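Local coordinates for protein adenylyltransferase VopS (Vibrio parahaemolyticus, PDB 3LET), which transfers AMP from ATP to a threonine of the host Rho GTPases RhoA, Rac and Cdc42, blocking downstream signalling and actin assembly in infected cells, at residues L194-T199 with H214-P219; A15-T20 with V24-M29; E71-T76 with N118-V123; T144-G149 with L263-F268. One frame throughout, in Å; residues are numbered along the deposited sequence.

Contact 1: L194-T199 with H214-P219; sequences LKEYAT and HARLVP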
loop_
_atom_site.group_PDB
_atom_site.type_symbol
_atom_site.label_atom_id
_atom_site.label_comp_id
_atom_site.label_asym_id
_atom_site.label_seq_id
_atom_site.Cartn_x
_atom_site.Cartn_y
_atom_site.Cartn_z
ATOM N N LEU A 194 13.274 -17.754 7.936
ATOM C CA LEU A 194 12.857 -17.523 9.304
ATOM C C LEU A 194 14.095 -17.548 10.225
ATOM O O LEU A 194 14.255 -16.691 11.114
ATOM C CB LEU A 194 11.869 -18.596 9.734
ATOM C CG LEU A 194 11.379 -18.481 11.173
ATOM C CD1 LEU A 194 10.707 -17.141 11.471
ATOM C CD2 LEU A 194 10.404 -19.639 11.424
ATOM N N LYS A 195 14.963 -18.526 10.026
ATOM C CA LYS A 195 16.181 -18.598 10.835
ATOM C C LYS A 195 17.034 -17.369 10.617
ATOM O O LYS A 195 17.615 -16.804 11.555
ATOM C CB LYS A 195 17.000 -19.842 10.464
ATOM C CG LYS A 195 16.307 -21.153 10.851
ATOM C CD LYS A 195 17.259 -22.326 10.588
ATOM C CE LYS A 195 16.528 -23.622 10.366
ATOM N NZ LYS A 195 15.925 -24.135 11.613
ATOM N N GLU A 196 17.145 -16.988 9.354
ATOM C CA GLU A 196 17.933 -15.813 8.989
ATOM C C GLU A 196 17.433 -14.519 9.668
ATOM O O GLU A 196 18.215 -13.789 10.276
ATOM C CB GLU A 196 17.938 -15.660 7.463
ATOM C CG GLU A 196 18.808 -14.501 6.981
ATOM C CD GLU A 196 18.862 -14.398 5.460
ATOM O OE1 GLU A 196 18.555 -15.388 4.765
ATOM O OE2 GLU A 196 19.225 -13.325 4.954
ATOM N N TYR A 197 16.137 -14.223 9.568
ATOM C CA TYR A 197 15.612 -13.016 10.218
ATOM C C TYR A 197 15.481 -13.144 11.743
ATOM O O TYR A 197 15.406 -12.153 12.462
ATOM C CB TYR A 197 14.273 -12.595 9.592
ATOM C CG TYR A 197 14.522 -11.849 8.297
ATOM C CD1 TYR A 197 14.988 -12.520 7.169
ATOM C CD2 TYR A 197 14.350 -10.473 8.220
ATOM C CE1 TYR A 197 15.251 -11.839 5.984
ATOM C CE2 TYR A 197 14.601 -9.773 7.026
ATOM C CZ TYR A 197 15.044 -10.468 5.913
ATOM O OH TYR A 197 15.302 -9.797 4.727
ATOM N N ALA A 198 15.470 -14.356 12.255
ATOM C CA ALA A 198 15.446 -14.500 13.705
ATOM C C ALA A 198 16.757 -13.975 14.304
ATOM O O ALA A 198 16.786 -13.498 15.442
ATOM C CB ALA A 198 15.240 -15.954 14.086
ATOM N N THR A 199 17.829 -14.042 13.517
ATOM C CA THR A 199 19.163 -13.771 14.030
ATOM C C THR A 199 19.862 -12.576 13.376
ATOM O O THR A 199 20.954 -12.210 13.800
ATOM C CB THR A 199 20.076 -15.022 13.849
ATOM O OG1 THR A 199 20.260 -15.301 12.453
ATOM C CG2 THR A 199 19.438 -16.229 14.492
ATOM N N HIS A 214 9.899 -9.841 1.575
ATOM C CA HIS A 214 8.805 -10.328 0.750
ATOM C C HIS A 214 9.312 -10.862 -0.602
ATOM O O HIS A 214 8.858 -11.914 -1.074
ATOM C CB HIS A 214 7.806 -9.177 0.553
ATOM C CG HIS A 214 6.661 -9.518 -0.340
ATOM N ND1 HIS A 214 6.641 -9.188 -1.674
ATOM C CD2 HIS A 214 5.485 -10.140 -0.084
ATOM C CE1 HIS A 214 5.506 -9.606 -2.214
ATOM N NE2 HIS A 214 4.786 -10.179 -1.269
ATOM N N ALA A 215 10.250 -10.141 -1.216
ATOM C CA ALA A 215 10.799 -10.529 -2.516
ATOM C C ALA A 215 11.460 -11.916 -2.488
ATOM O O ALA A 215 11.406 -12.644 -3.476
ATOM C CB ALA A 215 11.795 -9.470 -3.021
ATOM N N ARG A 216 12.071 -12.278 -1.359
ATOM C CA ARG A 216 12.722 -13.575 -1.212
ATOM C C ARG A 216 11.746 -14.642 -0.745
ATOM O O ARG A 216 11.898 -15.815 -1.056
ATOM C CB ARG A 216 13.907 -13.451 -0.252
ATOM C CG ARG A 216 15.026 -12.585 -0.841
ATOM C CD ARG A 216 16.169 -12.375 0.141
ATOM N NE ARG A 216 16.759 -13.653 0.520
ATOM C CZ ARG A 216 17.376 -13.897 1.675
ATOM N NH1 ARG A 216 17.498 -12.961 2.596
ATOM N NH2 ARG A 216 17.877 -15.090 1.911
ATOM N N LEU A 217 10.708 -14.222 -0.035
ATOM C CA LEU A 217 9.752 -15.162 0.520
ATOM C C LEU A 217 8.692 -15.570 -0.508
ATOM O O LEU A 217 8.206 -16.699 -0.485
ATOM C CB LEU A 217 9.079 -14.533 1.726
ATOM C CG LEU A 217 7.984 -15.319 2.427
ATOM C CD1 LEU A 217 8.563 -16.625 3.015
ATOM C CD2 LEU A 217 7.360 -14.440 3.528
ATOM N N VAL A 218 8.344 -14.640 -1.398
ATOM C CA VAL A 218 7.257 -14.819 -2.365
ATOM C C VAL A 218 7.850 -14.539 -3.746
ATOM O O VAL A 218 7.503 -13.558 -4.383
ATOM C CB VAL A 218 6.108 -13.818 -2.062
ATOM C CG1 VAL A 218 4.829 -14.171 -2.834
ATOM C CG2 VAL A 218 5.812 -13.813 -0.555
ATOM N N PRO A 219 8.787 -15.377 -4.208
ATOM C CA PRO A 219 9.452 -14.901 -5.431
ATOM C C PRO A 219 8.515 -14.811 -6.647
ATOM O O PRO A 219 7.517 -15.535 -6.752
ATOM C CB PRO A 219 10.573 -15.925 -5.655
ATOM C CG PRO A 219 10.802 -16.550 -4.310
ATOM C CD PRO A 219 9.446 -16.568 -3.644
#

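Contact 2: A15-T20 with V24-M29; sequences AQRLQT and VEHGQM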
loop_
_atom_site.group_PDB
_atom_site.type_symbol
_atom_site.label_atom_id
_atom_site.label_comp_id
_atom_site.label_asym_id
_atom_site.label_seq_id
_atom_site.Cartn_x
_atom_site.Cartn_y
_atom_site.Cartn_z
ATOM N N ALA A 15 11.967 18.651 -24.489
ATOM C CA ALA A 15 12.852 18.089 -23.468
ATOM C C ALA A 15 13.142 19.103 -22.365
ATOM O O ALA A 15 13.174 18.755 -21.184
ATOM C CB ALA A 15 14.148 17.613 -24.085
ATOM N N GLN A 16 13.370 20.353 -22.757
ATOM C CA GLN A 16 13.536 21.436 -21.794
ATOM C C GLN A 16 12.241 21.605 -20.969
ATOM O O GLN A 16 12.278 21.673 -19.748
ATOM C CB GLN A 16 13.881 22.735 -22.530
ATOM C CG GLN A 16 14.077 23.941 -21.627
ATOM C CD GLN A 16 14.489 25.204 -22.388
ATOM O OE1 GLN A 16 14.228 25.344 -23.589
ATOM N NE2 GLN A 16 15.127 26.131 -21.680
ATOM N N ARG A 17 11.096 21.648 -21.642
ATOM C CA ARG A 17 9.833 21.931 -20.958
ATOM C C ARG A 17 9.489 20.846 -19.951
ATOM O O ARG A 17 8.878 21.124 -18.924
ATOM C CB ARG A 17 8.695 22.122 -21.966
ATOM C CG ARG A 17 8.839 23.388 -22.801
ATOM C CD ARG A 17 7.624 23.619 -23.677
ATOM N NE ARG A 17 7.491 22.603 -24.722
ATOM C CZ ARG A 17 8.023 22.692 -25.939
ATOM N NH1 ARG A 17 8.741 23.751 -26.287
ATOM N NH2 ARG A 17 7.826 21.718 -26.816
ATOM N N LEU A 18 9.874 19.606 -20.240
ATOM C CA LEU A 18 9.574 18.496 -19.338
ATOM C C LEU A 18 10.334 18.562 -18.016
ATOM O O LEU A 18 9.913 17.970 -17.012
ATOM C CB LEU A 18 9.868 17.170 -20.030
ATOM C CG LEU A 18 8.707 16.730 -20.910
ATOM C CD1 LEU A 18 9.128 15.605 -21.845
ATOM C CD2 LEU A 18 7.517 16.329 -20.024
ATOM N N GLN A 19 11.445 19.292 -18.004
ATOM C CA GLN A 19 12.262 19.392 -16.803
ATOM C C GLN A 19 11.842 20.545 -15.890
ATOM O O GLN A 19 12.415 20.714 -14.814
ATOM C CB GLN A 19 13.736 19.556 -17.177
ATOM C CG GLN A 19 14.272 18.481 -18.104
ATOM C CD GLN A 19 15.586 18.887 -18.748
ATOM O OE1 GLN A 19 16.244 19.831 -18.308
ATOM N NE2 GLN A 19 15.971 18.177 -19.803
ATOM N N THR A 20 10.862 21.343 -16.309
ATOM C CA THR A 20 10.349 22.412 -15.455
ATOM C C THR A 20 9.908 21.814 -14.128
ATOM O O THR A 20 9.754 20.600 -14.000
ATOM C CB THR A 20 9.138 23.136 -16.087
ATOM O OG1 THR A 20 8.092 22.190 -16.336
ATOM C CG2 THR A 20 9.535 23.827 -17.397
ATOM N N VAL A 24 2.738 24.224 -14.415
ATOM C CA VAL A 24 2.497 25.640 -14.654
ATOM C C VAL A 24 3.590 26.221 -15.558
ATOM O O VAL A 24 3.295 26.827 -16.586
ATOM C CB VAL A 24 2.422 26.412 -13.324
ATOM C CG1 VAL A 24 2.421 27.921 -13.572
ATOM C CG2 VAL A 24 1.179 25.949 -12.507
ATOM N N GLU A 25 4.853 26.016 -15.196
ATOM C CA GLU A 25 5.946 26.520 -16.034
ATOM C C GLU A 25 5.966 25.822 -17.388
ATOM O O GLU A 25 6.221 26.456 -18.411
ATOM C CB GLU A 25 7.305 26.327 -15.348
ATOM C CG GLU A 25 7.507 27.176 -14.103
ATOM C CD GLU A 25 6.859 26.580 -12.859
ATOM O OE1 GLU A 25 6.671 25.346 -12.810
ATOM O OE2 GLU A 25 6.554 27.351 -11.920
ATOM N N HIS A 26 5.719 24.514 -17.397
ATOM C CA HIS A 26 5.622 23.751 -18.652
ATOM C C HIS A 26 4.555 24.329 -19.597
ATOM O O HIS A 26 4.812 24.563 -20.779
ATOM C CB HIS A 26 5.304 22.281 -18.341
ATOM C CG HIS A 26 5.338 21.380 -19.535
ATOM N ND1 HIS A 26 5.566 20.024 -19.432
ATOM C CD2 HIS A 26 5.172 21.632 -20.856
ATOM C CE1 HIS A 26 5.537 19.477 -20.636
ATOM N NE2 HIS A 26 5.304 20.433 -21.519
ATOM N N GLY A 27 3.349 24.539 -19.082
ATOM C CA GLY A 27 2.279 25.143 -19.851
ATOM C C GLY A 27 2.654 26.550 -20.292
ATOM O O GLY A 27 2.456 26.910 -21.451
ATOM N N GLN A 28 3.192 27.349 -19.375
ATOM C CA GLN A 28 3.607 28.710 -19.712
ATOM C C GLN A 28 4.510 28.683 -20.928
ATOM O O GLN A 28 4.388 29.525 -21.822
ATOM C CB GLN A 28 4.370 29.354 -18.552
ATOM C CG GLN A 28 3.510 29.847 -17.393
ATOM C CD GLN A 28 4.378 30.376 -16.275
ATOM O OE1 GLN A 28 5.587 30.156 -16.268
ATOM N NE2 GLN A 28 3.781 31.075 -15.335
ATOM N N MET A 29 5.424 27.717 -20.958
ATOM C CA MET A 29 6.387 27.619 -22.047
ATOM C C MET A 29 5.739 27.113 -23.337
ATOM O O MET A 29 5.970 27.669 -24.406
ATOM C CB MET A 29 7.550 26.703 -21.652
ATOM C CG MET A 29 8.427 27.272 -20.544
ATOM S SD MET A 29 9.817 26.215 -20.093
ATOM C CE MET A 29 10.797 26.258 -21.591
#

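Contact 3: E71-T76 with N118-V123; sequences EVMLET and NQMQAV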
loop_
_atom_site.group_PDB
_atom_site.type_symbol
_atom_site.label_atom_id
_atom_site.label_comp_id
_atom_site.label_asym_id
_atom_site.label_seq_id
_atom_site.Cartn_x
_atom_site.Cartn_y
_atom_site.Cartn_z
ATOM N N GLU A 71 -1.330 17.400 -10.372
ATOM C CA GLU A 71 -1.135 18.534 -9.449
ATOM C C GLU A 71 -2.465 19.031 -8.891
ATOM O O GLU A 71 -2.578 19.271 -7.705
ATOM C CB GLU A 71 -0.412 19.693 -10.145
ATOM C CG GLU A 71 1.054 19.322 -10.402
ATOM C CD GLU A 71 1.741 20.282 -11.339
ATOM O OE1 GLU A 71 1.218 21.384 -11.537
ATOM O OE2 GLU A 71 2.809 19.916 -11.861
ATOM N N VAL A 72 -3.481 19.168 -9.734
ATOM C CA VAL A 72 -4.783 19.598 -9.217
ATOM C C VAL A 72 -5.254 18.573 -8.185
ATOM O O VAL A 72 -5.735 18.935 -7.108
ATOM C CB VAL A 72 -5.838 19.722 -10.322
ATOM C CG1 VAL A 72 -7.221 19.945 -9.709
ATOM C CG2 VAL A 72 -5.477 20.888 -11.244
ATOM N N MET A 73 -5.140 17.299 -8.529
ATOM C CA MET A 73 -5.709 16.259 -7.664
ATOM C C MET A 73 -4.999 16.234 -6.297
ATOM O O MET A 73 -5.619 15.978 -5.271
ATOM C CB MET A 73 -5.608 14.882 -8.329
ATOM C CG MET A 73 -6.664 14.623 -9.411
ATOM S SD MET A 73 -8.363 15.097 -8.959
ATOM C CE MET A 73 -8.732 13.965 -7.633
ATOM N N LEU A 74 -3.696 16.472 -6.274
ATOM C CA LEU A 74 -2.977 16.443 -4.997
ATOM C C LEU A 74 -3.397 17.597 -4.077
ATOM O O LEU A 74 -3.203 17.526 -2.851
ATOM C CB LEU A 74 -1.456 16.496 -5.250
ATOM C CG LEU A 74 -0.882 15.231 -5.886
ATOM C CD1 LEU A 74 0.525 15.509 -6.452
ATOM C CD2 LEU A 74 -0.828 14.068 -4.854
ATOM N N GLU A 75 -3.948 18.680 -4.639
ATOM C CA GLU A 75 -4.379 19.781 -3.783
ATOM C C GLU A 75 -5.867 19.716 -3.391
ATOM O O GLU A 75 -6.343 20.584 -2.662
ATOM C CB GLU A 75 -4.080 21.129 -4.438
ATOM C CG GLU A 75 -2.598 21.374 -4.661
ATOM C CD GLU A 75 -1.769 21.176 -3.396
ATOM O OE1 GLU A 75 -2.147 21.739 -2.345
ATOM O OE2 GLU A 75 -0.741 20.457 -3.453
ATOM N N THR A 76 -6.608 18.728 -3.884
ATOM C CA THR A 76 -8.032 18.609 -3.493
ATOM C C THR A 76 -8.133 18.160 -2.037
ATOM O O THR A 76 -7.165 17.636 -1.465
ATOM C CB THR A 76 -8.802 17.588 -4.360
ATOM O OG1 THR A 76 -8.212 16.296 -4.226
ATOM C CG2 THR A 76 -8.778 17.995 -5.857
ATOM N N ASN A 118 -13.784 16.237 -10.800
ATOM C CA ASN A 118 -14.825 15.865 -9.858
ATOM C C ASN A 118 -14.964 14.370 -9.723
ATOM O O ASN A 118 -15.081 13.863 -8.617
ATOM C CB ASN A 118 -16.166 16.476 -10.282
ATOM C CG ASN A 118 -16.232 17.955 -10.006
ATOM O OD1 ASN A 118 -15.326 18.521 -9.399
ATOM N ND2 ASN A 118 -17.313 18.592 -10.436
ATOM N N GLN A 119 -14.943 13.653 -10.841
ATOM C CA GLN A 119 -15.030 12.201 -10.805
ATOM C C GLN A 119 -13.856 11.602 -10.050
ATOM O O GLN A 119 -14.029 10.660 -9.287
ATOM C CB GLN A 119 -15.099 11.616 -12.216
ATOM C CG GLN A 119 -16.406 11.971 -12.926
ATOM C CD GLN A 119 -16.386 11.649 -14.398
ATOM O OE1 GLN A 119 -15.386 11.865 -15.076
ATOM N NE2 GLN A 119 -17.500 11.136 -14.906
ATOM N N MET A 120 -12.663 12.138 -10.274
ATOM C CA MET A 120 -11.480 11.615 -9.596
ATOM C C MET A 120 -11.484 11.927 -8.094
ATOM O O MET A 120 -10.933 11.172 -7.292
ATOM C CB MET A 120 -10.211 12.102 -10.279
ATOM C CG MET A 120 -10.021 11.417 -11.624
ATOM S SD MET A 120 -8.486 11.833 -12.429
ATOM C CE MET A 120 -8.628 13.605 -12.574
ATOM N N GLN A 121 -12.098 13.030 -7.688
ATOM C CA GLN A 121 -12.250 13.259 -6.245
ATOM C C GLN A 121 -13.158 12.217 -5.634
ATOM O O GLN A 121 -12.951 11.819 -4.480
ATOM C CB GLN A 121 -12.788 14.662 -5.949
ATOM C CG GLN A 121 -11.735 15.734 -6.191
ATOM C CD GLN A 121 -12.263 17.134 -5.973
ATOM O OE1 GLN A 121 -12.286 17.647 -4.845
ATOM N NE2 GLN A 121 -12.715 17.756 -7.049
ATOM N N ALA A 122 -14.176 11.769 -6.365
ATOM C CA ALA A 122 -15.000 10.682 -5.828
ATOM C C ALA A 122 -14.191 9.379 -5.731
ATOM O O ALA A 122 -14.340 8.622 -4.773
ATOM C CB ALA A 122 -16.282 10.489 -6.676
ATOM N N VAL A 123 -13.313 9.117 -6.705
ATOM C CA VAL A 123 -12.473 7.922 -6.644
ATOM C C VAL A 123 -11.574 8.008 -5.406
ATOM O O VAL A 123 -11.494 7.065 -4.648
ATOM C CB VAL A 123 -11.608 7.752 -7.918
ATOM C CG1 VAL A 123 -10.545 6.655 -7.718
ATOM C CG2 VAL A 123 -12.502 7.442 -9.134
#

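Contact 4: T144-G149 with L263-F268; sequences TDLNQG and LGKHLF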
loop_
_atom_site.group_PDB
_atom_site.type_symbol
_atom_site.label_atom_id
_atom_site.label_comp_id
_atom_site.label_asym_id
_atom_site.label_seq_id
_atom_site.Cartn_x
_atom_site.Cartn_y
_atom_site.Cartn_z
ATOM N N THR A 144 -7.056 -2.991 22.754
ATOM C CA THR A 144 -7.794 -4.206 23.071
ATOM C C THR A 144 -6.862 -5.110 23.861
ATOM O O THR A 144 -5.650 -5.019 23.681
ATOM C CB THR A 144 -8.226 -4.908 21.775
ATOM O OG1 THR A 144 -8.917 -3.969 20.943
ATOM C CG2 THR A 144 -9.136 -6.071 22.064
ATOM N N ASP A 145 -7.400 -5.964 24.743
ATOM C CA ASP A 145 -6.570 -6.953 25.433
ATOM C C ASP A 145 -6.269 -8.141 24.513
ATOM O O ASP A 145 -7.124 -9.006 24.281
ATOM C CB ASP A 145 -7.254 -7.440 26.721
ATOM C CG ASP A 145 -6.396 -8.433 27.508
ATOM O OD1 ASP A 145 -5.318 -8.834 27.015
ATOM O OD2 ASP A 145 -6.806 -8.819 28.628
ATOM N N LEU A 146 -5.050 -8.189 23.991
ATOM C CA LEU A 146 -4.678 -9.214 23.041
ATOM C C LEU A 146 -4.183 -10.481 23.736
ATOM O O LEU A 146 -3.592 -11.343 23.105
ATOM C CB LEU A 146 -3.593 -8.689 22.080
ATOM C CG LEU A 146 -3.932 -7.385 21.361
ATOM C CD1 LEU A 146 -2.726 -6.922 20.553
ATOM C CD2 LEU A 146 -5.158 -7.542 20.448
ATOM N N ASN A 147 -4.435 -10.605 25.032
ATOM C CA ASN A 147 -4.004 -11.802 25.752
ATOM C C ASN A 147 -5.191 -12.629 26.210
ATOM O O ASN A 147 -5.009 -13.702 26.770
ATOM C CB ASN A 147 -3.136 -11.435 26.959
ATOM C CG ASN A 147 -2.006 -10.492 26.603
ATOM O OD1 ASN A 147 -1.257 -10.726 25.653
ATOM N ND2 ASN A 147 -1.875 -9.414 27.371
ATOM N N GLN A 148 -6.407 -12.134 25.991
ATOM C CA GLN A 148 -7.598 -12.862 26.424
ATOM C C GLN A 148 -8.482 -13.252 25.243
ATOM O O GLN A 148 -8.310 -12.759 24.144
ATOM C CB GLN A 148 -8.400 -12.022 27.421
ATOM C CG GLN A 148 -8.973 -10.744 26.843
ATOM C CD GLN A 148 -9.970 -10.069 27.785
ATOM O OE1 GLN A 148 -10.974 -9.512 27.341
ATOM N NE2 GLN A 148 -9.695 -10.120 29.090
ATOM N N GLY A 149 -9.418 -14.160 25.475
ATOM C CA GLY A 149 -10.433 -14.481 24.487
ATOM C C GLY A 149 -9.891 -15.191 23.259
ATOM O O GLY A 149 -9.168 -16.191 23.382
ATOM N N LEU A 263 3.914 -7.442 19.604
ATOM C CA LEU A 263 4.360 -6.867 18.330
ATOM C C LEU A 263 3.999 -7.785 17.160
ATOM O O LEU A 263 3.572 -7.307 16.110
ATOM C CB LEU A 263 5.864 -6.601 18.355
ATOM C CG LEU A 263 6.458 -6.094 17.046
ATOM C CD1 LEU A 263 5.823 -4.754 16.682
ATOM C CD2 LEU A 263 7.969 -5.990 17.139
ATOM N N GLY A 264 4.180 -9.096 17.312
ATOM C CA GLY A 264 3.883 -9.989 16.206
ATOM C C GLY A 264 2.441 -9.837 15.737
ATOM O O GLY A 264 2.139 -9.860 14.548
ATOM N N LYS A 265 1.527 -9.724 16.693
ATOM C CA LYS A 265 0.107 -9.580 16.372
ATOM C C LYS A 265 -0.165 -8.320 15.568
ATOM O O LYS A 265 -0.978 -8.333 14.640
ATOM C CB LYS A 265 -0.728 -9.547 17.661
ATOM C CG LYS A 265 -0.735 -10.890 18.342
ATOM C CD LYS A 265 -1.686 -10.887 19.537
ATOM C CE LYS A 265 -1.153 -11.729 20.671
ATOM N NZ LYS A 265 -1.572 -13.114 20.488
ATOM N N HIS A 266 0.468 -7.228 15.966
ATOM C CA HIS A 266 0.257 -5.947 15.291
ATOM C C HIS A 266 0.847 -5.975 13.890
ATOM O O HIS A 266 0.296 -5.381 12.974
ATOM C CB HIS A 266 0.881 -4.799 16.081
ATOM C CG HIS A 266 0.113 -4.442 17.314
ATOM N ND1 HIS A 266 -0.978 -3.603 17.282
ATOM C CD2 HIS A 266 0.262 -4.824 18.606
ATOM C CE1 HIS A 266 -1.465 -3.471 18.507
ATOM N NE2 HIS A 266 -0.730 -4.198 19.330
ATOM N N LEU A 267 1.970 -6.663 13.716
ATOM C CA LEU A 267 2.528 -6.791 12.368
ATOM C C LEU A 267 1.661 -7.656 11.467
ATOM O O LEU A 267 1.417 -7.320 10.316
ATOM C CB LEU A 267 3.956 -7.340 12.434
ATOM C CG LEU A 267 4.931 -6.341 13.100
ATOM C CD1 LEU A 267 6.285 -7.041 13.230
ATOM C CD2 LEU A 267 5.067 -5.029 12.281
ATOM N N PHE A 268 1.204 -8.777 11.998
ATOM C CA PHE A 268 0.301 -9.680 11.274
ATOM C C PHE A 268 -0.962 -8.923 10.846
ATOM O O PHE A 268 -1.396 -8.999 9.692
ATOM C CB PHE A 268 -0.062 -10.861 12.208
ATOM C CG PHE A 268 -1.105 -11.795 11.642
ATOM C CD1 PHE A 268 -0.730 -12.992 11.018
ATOM C CD2 PHE A 268 -2.461 -11.482 11.753
ATOM C CE1 PHE A 268 -1.652 -13.831 10.502
ATOM C CE2 PHE A 268 -3.406 -12.336 11.241
ATOM C CZ PHE A 268 -3.006 -13.514 10.596
#

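Contact 1: L194-T199 with H214-P219
E196 and R216 form a two-pronged salt bridge between the last turns of helix 184-199 and helix 207-217, the latter part of the Fic family domain. The ionic pair carries most of the contact. R216 meets the carboxylate end-on with both terminal nitrogens: NH2 donates to E196 OE1 at 2.9 Å and NH1 to E196 OE2 at 2.9 Å. Both bonds are nearly straight, that of NH1 the straighter. Both oxygens lie close to the guanidinium plane, but the two flat groups are twisted 43° apart, so the fork is not coplanar. OE1 is met on its syn side, whereas OE2 is approached from above the carboxylate plane. E196 reaches out fully extended, CG anti to the backbone N (chi1 -177°), with R216 roughly perpendicular to it. The polar backbone adds a second tie, R216 O accepting from N189 ND2 on helix 184-199. Helix 281-295 packs on both helices: L294 touches L194, I291 touches Y197 and M287 touches L217. Away from the salt bridge, H214 of helix 207-217 bonds D279 O through NE2 and stacks on F277, both in the Fic signature loop (HGFTDGNGR). Across the contact itself, Y197 adds its ring edge, CE1 lying 4.2 Å from R216 NH1.

Contact 2: A15-T20 with V24-M29
H26 lies against the backbone and side chain of R17: R17 CB sits over the imidazole face, 4.0 Å from the ring centroid, in a CH-pi contact, and R17 O rests above the same ring, nearer its rim. At the ring edge L18 CD2 comes within 3.8 Å of H26 CE1. One turn further along, M29 bends at chi3 and spreads across the arginine stem, its CE 3.7 Å from R17 CG and also touching the amide end of Q16. T20 closes the other end. Its CG2 meets M29 SD at 3.6 Å, the two side chains passing alongside one another, head to tail, and its CB packs on E25 CB at 3.8 Å. This is a short antiparallel helical hairpin at the start of the modelled chain, helices 14-18 and 23-30 joined by a short turn, with R17 and H26 the closest pair of CA atoms (5.1 Å). Beyond the hairpin, helix 58-75 positions the polar ends: E60 OE2 takes a salt bridge from R17 NE and a hydrogen bond from H26 NE2, so one carboxylate oxygen ties both helices. From the same helix R67 NH2 donates to T20 O, and L64 packs on H26.

Contact 3: E71-T76 with N118-V123
Successive bends at chi2 (-46°) and chi3 (-66°) curl M73 toward M120 and Q121, while Q121, straight through chi2 (177°), carries its amide to T76. The contact is helix-on-helix packing in the N-terminal domain, between the end of helix 58-75 and the long helix 113-139; the nearest CA atoms, those of M73 and Q121, are 7.3 Å apart. M73 does the apolar work with its tip. Its CE lies 3.5 Å from M120 C and 3.6 Å from M120 CB, set against the backbone of the opposite helix, and M120 CE returns over the M73 chain to reach CG at 3.9 Å. M73 is also flanked by I117 and F124 of helix 113-139, and M120 by V98, V99 and Y102 of helix 88-102, so the two methionines sit in a three-helix seam. T76 is the N-cap of helix 77-86: OG1 accepts from G79 N. The same hydroxyl donates to M73 O at 2.8 Å, a carbonyl that also takes T76 N. The two bonds of OG1 fix the rotation of T76, leaving its methyl CG2 3.6 Å from Q121 CD and its CB 3.5 Å from Q121 OE1.

Contact 4: T144-G149 with L263-F268
L146 reaches from a loop to K265 and H266 on helix 260-274. T144 starts the segment with OG1 bonded to G140 O, close after helix 113-139. D145 then opens a type I beta turn running to Q148 and makes an Asx turn that is part of it: its OD1 accepts from N147 N at 2.8 Å, with the donor 40° out of the carboxylate plane. L146, the second residue of the beta turn, carries the contact. Its CG stands anti to the carbonyl carbon (chi1 -54°), and from there CD1 meets H266 NE2 at 3.6 Å, the two side chains set nearly square to each other. Closer to the backbone, L146 CB lies 3.9 Å from K265 CD, and L146 O approaches K265 CE at 3.5 Å. The lysine thus runs past the leucine with its aliphatic part, and two kinks near the end of the chain turn NZ toward Y151 O, further along the same loop, to which it is hydrogen-bonded. N147 follows, its side chain lying on K261 and D262 near the start of helix 260-274. The loop is thereby seated against one side of this Fic-region helix, whose other neighbours include helix 304-311, touched by K265 and F268 through L310, and helix 238-255, where L253 packs on both H266 and L267.

In the fold
The four contacts divide between the two parts of this elongated, strand-free, largely helical chain. Contacts 2 and 3 belong to the N-terminal domain; their centres are 22 Å apart, their nearest atoms about 4 Å, and both draw on helix 58-75. Contacts 1 and 4, centres again 22 Å apart, lie toward the other end, contact 1 nested within the chain loop that contact 4 closes. Contacts 2 and 4 are farthest apart, 52 Å between centres. Of the ATP-binding residues assigned by similarity, R286 is about 11 Å from K265 and L49 about 10 Å from H26, side chain to side chain. Contacts 1 and 3 are away from these sites, but H214 of contact 1 touches D279, which leads into G280-G282.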